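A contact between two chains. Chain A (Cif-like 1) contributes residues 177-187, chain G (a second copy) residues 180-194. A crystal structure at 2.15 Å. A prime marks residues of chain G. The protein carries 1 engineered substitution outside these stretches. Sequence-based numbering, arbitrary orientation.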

# COMPACT_ATOMS: atom_id res chain seq x y z
N ASP A 177 1.00 21.22 1.40
CA ASP A 177 1.04 19.89 2.01
C ASP A 177 -0.18 19.04 1.64
O ASP A 177 -0.05 17.83 1.43
CB ASP A 177 1.18 19.98 3.53
CG ASP A 177 2.38 20.80 3.96
OD1 ASP A 177 2.21 21.75 4.76
OD2 ASP A 177 3.51 20.47 3.53
N ILE A 178 -1.36 19.64 1.58
CA ILE A 178 -2.55 18.88 1.21
C ILE A 178 -2.46 18.43 -0.24
O ILE A 178 -2.67 17.26 -0.57
CB ILE A 178 -3.83 19.69 1.47
CG1 ILE A 178 -4.00 19.90 2.97
CG2 ILE A 178 -5.04 18.99 0.88
CD1 ILE A 178 -4.07 18.59 3.73
N ALA A 179 -2.08 19.36 -1.14
CA ALA A 179 -1.97 19.00 -2.55
C ALA A 179 -0.98 17.87 -2.75
O ALA A 179 -1.24 16.93 -3.52
CB ALA A 179 -1.56 20.22 -3.37
N GLU A 180 0.18 17.95 -2.08
CA GLU A 180 1.19 16.91 -2.21
C GLU A 180 0.67 15.56 -1.70
O GLU A 180 0.88 14.53 -2.35
CB GLU A 180 2.46 17.30 -1.47
CG GLU A 180 3.24 18.46 -2.13
CD GLU A 180 2.84 19.84 -1.59
OE1 GLU A 180 1.65 20.07 -1.28
OE2 GLU A 180 3.73 20.72 -1.49
N MET A 181 -0.01 15.56 -0.55
CA MET A 181 -0.47 14.31 0.03
C MET A 181 -1.51 13.64 -0.86
O MET A 181 -1.51 12.42 -1.00
CB MET A 181 -1.04 14.55 1.43
CG MET A 181 -2.12 13.54 1.83
SD MET A 181 -2.95 14.04 3.35
CE MET A 181 -4.41 14.84 2.68
N LEU A 182 -2.37 14.44 -1.49
CA LEU A 182 -3.41 13.87 -2.33
C LEU A 182 -2.83 13.29 -3.61
O LEU A 182 -3.27 12.22 -4.07
CB LEU A 182 -4.44 14.95 -2.68
CG LEU A 182 -5.35 15.44 -1.55
CD1 LEU A 182 -6.56 16.19 -2.13
CD2 LEU A 182 -5.79 14.29 -0.64
N ILE A 183 -1.85 13.96 -4.21
CA ILE A 183 -1.40 13.62 -5.55
C ILE A 183 -0.18 12.70 -5.55
O ILE A 183 0.06 12.01 -6.56
CB ILE A 183 -1.17 14.91 -6.36
CG1 ILE A 183 -2.51 15.64 -6.55
CG2 ILE A 183 -0.54 14.65 -7.74
CD1 ILE A 183 -2.39 17.09 -7.09
N ALA A 184 0.58 12.63 -4.45
CA ALA A 184 1.73 11.73 -4.40
C ALA A 184 1.31 10.30 -4.70
O ALA A 184 0.36 9.78 -4.11
CB ALA A 184 2.41 11.80 -3.03
N GLY A 185 2.04 9.65 -5.61
CA GLY A 185 1.72 8.30 -6.05
C GLY A 185 0.68 8.21 -7.15
O GLY A 185 0.53 7.13 -7.74
N LYS A 186 -0.01 9.30 -7.48
CA LYS A 186 -1.02 9.31 -8.53
C LYS A 186 -0.70 10.37 -9.58
O LYS A 186 -1.59 10.88 -10.26
CB LYS A 186 -2.41 9.54 -7.95
CG LYS A 186 -2.57 9.09 -6.50
CD LYS A 186 -3.98 8.57 -6.24
CE LYS A 186 -4.13 7.14 -6.74
NZ LYS A 186 -5.52 6.59 -6.62
N GLU A 187 0.59 10.69 -9.74
CA GLU A 187 1.00 11.76 -10.63
C GLU A 187 0.61 11.46 -12.07
O GLU A 187 0.13 12.35 -12.79
CB GLU A 187 2.51 11.97 -10.52
CG GLU A 187 2.98 12.28 -9.10
CD GLU A 187 3.27 11.04 -8.28
OE1 GLU A 187 2.87 9.92 -8.70
OE2 GLU A 187 3.90 11.18 -7.22
N GLU G 180 -12.48 11.96 -6.24
CA GLU G 180 -12.57 10.69 -5.53
C GLU G 180 -11.25 9.93 -5.57
O GLU G 180 -10.83 9.35 -4.56
CB GLU G 180 -13.69 9.84 -6.14
CG GLU G 180 -15.07 10.45 -5.99
CD GLU G 180 -15.48 11.30 -7.18
OE1 GLU G 180 -14.67 12.15 -7.63
OE2 GLU G 180 -16.62 11.12 -7.66
N MET G 181 -10.58 9.95 -6.71
CA MET G 181 -9.32 9.21 -6.83
C MET G 181 -8.25 9.78 -5.91
O MET G 181 -7.50 9.03 -5.29
CB MET G 181 -8.86 9.21 -8.29
CG MET G 181 -7.35 9.15 -8.49
SD MET G 181 -6.91 9.48 -10.21
CE MET G 181 -6.23 11.15 -10.09
N LEU G 182 -8.20 11.12 -5.78
CA LEU G 182 -7.17 11.74 -4.94
C LEU G 182 -7.45 11.52 -3.46
O LEU G 182 -6.52 11.27 -2.68
CB LEU G 182 -7.08 13.25 -5.21
CG LEU G 182 -6.56 13.77 -6.56
CD1 LEU G 182 -6.25 15.25 -6.46
CD2 LEU G 182 -5.34 12.99 -6.99
N ILE G 183 -8.71 11.61 -3.05
CA ILE G 183 -9.03 11.63 -1.63
C ILE G 183 -9.38 10.24 -1.07
O ILE G 183 -9.24 10.02 0.14
CB ILE G 183 -10.16 12.66 -1.39
CG1 ILE G 183 -9.64 14.08 -1.74
CG2 ILE G 183 -10.66 12.64 0.07
CD1 ILE G 183 -10.73 15.12 -1.96
N ALA G 184 -9.74 9.27 -1.93
CA ALA G 184 -10.04 7.93 -1.42
C ALA G 184 -8.85 7.38 -0.64
O ALA G 184 -7.73 7.35 -1.15
CB ALA G 184 -10.39 6.99 -2.57
N GLY G 185 -9.10 6.93 0.59
CA GLY G 185 -8.04 6.49 1.47
C GLY G 185 -7.36 7.59 2.27
O GLY G 185 -6.57 7.29 3.18
N LYS G 186 -7.66 8.86 1.97
CA LYS G 186 -7.09 10.00 2.70
C LYS G 186 -8.20 10.88 3.26
O LYS G 186 -8.03 12.10 3.42
CB LYS G 186 -6.16 10.82 1.80
CG LYS G 186 -5.06 10.03 1.08
CD LYS G 186 -3.88 9.72 1.99
CE LYS G 186 -2.64 9.33 1.19
NZ LYS G 186 -1.42 10.14 1.54
N GLU G 187 -9.37 10.28 3.54
CA GLU G 187 -10.52 11.04 4.02
C GLU G 187 -10.23 11.69 5.37
O GLU G 187 -10.60 12.85 5.59
CB GLU G 187 -11.74 10.13 4.11
CG GLU G 187 -12.15 9.47 2.78
CD GLU G 187 -11.54 8.10 2.57
OE1 GLU G 187 -10.73 7.66 3.41
OE2 GLU G 187 -11.88 7.46 1.56
N ARG G 188 -9.58 10.96 6.28
CA ARG G 188 -9.32 11.50 7.61
C ARG G 188 -8.38 12.70 7.56
O ARG G 188 -8.68 13.76 8.11
CB ARG G 188 -8.74 10.39 8.49
CG ARG G 188 -9.08 10.51 9.97
CD ARG G 188 -8.77 9.20 10.70
NE ARG G 188 -9.96 8.38 10.92
CZ ARG G 188 -10.13 7.57 11.97
NH1 ARG G 188 -9.18 7.46 12.89
NH2 ARG G 188 -11.24 6.86 12.09
N ALA G 189 -7.26 12.56 6.85
CA ALA G 189 -6.30 13.66 6.75
C ALA G 189 -6.90 14.86 6.02
O ALA G 189 -6.69 16.01 6.41
CB ALA G 189 -5.03 13.18 6.06
N TYR G 190 -7.67 14.60 4.96
CA TYR G 190 -8.28 15.67 4.19
C TYR G 190 -9.34 16.40 5.01
O TYR G 190 -9.40 17.64 5.01
CB TYR G 190 -8.89 15.11 2.91
CG TYR G 190 -9.49 16.12 1.95
CD1 TYR G 190 -8.69 16.93 1.16
CD2 TYR G 190 -10.87 16.22 1.81
CE1 TYR G 190 -9.26 17.84 0.26
CE2 TYR G 190 -11.44 17.12 0.93
CZ TYR G 190 -10.63 17.93 0.15
OH TYR G 190 -11.22 18.82 -0.73
N ILE G 191 -10.18 15.65 5.73
CA ILE G 191 -11.31 16.24 6.42
C ILE G 191 -10.89 16.90 7.74
O ILE G 191 -11.42 17.95 8.11
CB ILE G 191 -12.40 15.17 6.62
CG1 ILE G 191 -13.22 15.02 5.34
CG2 ILE G 191 -13.30 15.49 7.81
CD1 ILE G 191 -14.01 13.71 5.27
N LEU G 192 -9.94 16.30 8.45
CA LEU G 192 -9.44 16.93 9.67
C LEU G 192 -8.79 18.28 9.35
O LEU G 192 -8.99 19.26 10.07
CB LEU G 192 -8.47 16.00 10.39
CG LEU G 192 -9.02 15.12 11.51
CD1 LEU G 192 -10.02 14.09 10.98
CD2 LEU G 192 -7.90 14.42 12.28
N ASP G 193 -8.02 18.35 8.26
CA ASP G 193 -7.40 19.62 7.86
C ASP G 193 -8.44 20.63 7.40
O ASP G 193 -8.37 21.81 7.76
CB ASP G 193 -6.37 19.39 6.76
CG ASP G 193 -5.45 20.60 6.57
OD1 ASP G 193 -4.41 20.67 7.26
OD2 ASP G 193 -5.79 21.46 5.74
N PHE G 194 -9.38 20.20 6.55
CA PHE G 194 -10.47 21.07 6.12
C PHE G 194 -11.20 21.65 7.32
O PHE G 194 -11.59 22.83 7.32
CB PHE G 194 -11.44 20.31 5.23
CG PHE G 194 -12.41 21.19 4.50
CD1 PHE G 194 -13.59 21.60 5.10
CD2 PHE G 194 -12.13 21.63 3.21
CE1 PHE G 194 -14.48 22.43 4.44
CE2 PHE G 194 -13.03 22.46 2.54
CZ PHE G 194 -14.20 22.85 3.16
O HOH W 1 -4.36 9.66 -3.19

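Two copies of Cif-like 1 meet here around a pair of identical leucines. The CA atoms of Leu182 and Leu182′ lie 5.0 Å apart, so the backbones come very close at this point. Contacts on both sides of the pair repeat with the chains exchanged, which gives the centre a near-twofold character. Chain A brings helix 178-183. Chain G brings the end of the equivalent helix and then helix 187-194. Helix 178-183 runs nearly antiparallel to helix 187-194, at 163°. Their axes come no closer than 11.0 Å, which leaves room for side chains between them.

The centre is apolar. Leu182 CB sits 4.0 Å from Leu182′ CB. Each leucine then reaches past its twin to the neighbouring isoleucine: Leu182 CD1 is 3.8 Å from Ile183′ CG1, and Ile183 CG1 is 3.8 Å from Leu182′ CD1. Leu182 thus fills a hollow lined by Leu182′, Ile183′ and Tyr190′. Its CD1 also lies 4.0 Å from Tyr190′ CE1, and its CD2 lies 4.3 Å from Lys186′ CB. All these contacts are van der Waals packing. The two leucines bury similar areas, the largest on their respective sides.

The tight approach also brings two carbonyls together. Leu182 O and Leu182′ O are 3.7 Å apart, and neither can donate a hydrogen bond. A water sits between them, its O 2.9 Å from Leu182 O and 2.7 Å from Leu182′ O, within hydrogen-bonding distance of both. More acceptors lie in its reach than it has protons, so which of them it serves stays open.

Met181 makes the second bump. Its CB leaves sideways, but the end of the chain swings nearer to chain G. There SD rests 3.5 Å from Ala189′ CB. The alanine side chain is a single methyl group, and the thioether packs directly on it. Met181 CE continues to 4.5 Å from Tyr190′ CB.

Ile178 points toward chain G one helical turn before Leu182. Its CG2 meets the edge of the Tyr190′ ring, with CG2 4.2 Å from Tyr190′ CD1. Its CG1 is 3.6 Å from Asp193′ OD2, a close contact without a hydrogen bond.

Lysines close the contact on each side of the leucine pair. Lys186′ NZ donates a weak hydrogen bond to Met181 O, 3.4 Å away, and Lys186 NZ donates a weak one to Met181′ O, also at 3.4 Å. The two lysines reach these matching carbonyls with different rotamers: chi1 is -26° in Lys186 and -52° in Lys186′. Each amine also lies close to the methionine side chain, with NZ of Lys186′ 3.5 Å from Met181 CG.

The same type II turn, 183 to 186, places each lysine. Gly185 and Gly185′ have positive phi, where a CB would jam against the preceding carbonyl O. Glu187 braces the turn in chain A, with Gly185 N donating to Glu187 OE2 at 2.9 Å. In chain G, Gly185′ N donates to Glu187′ OE2 at 3.0 Å.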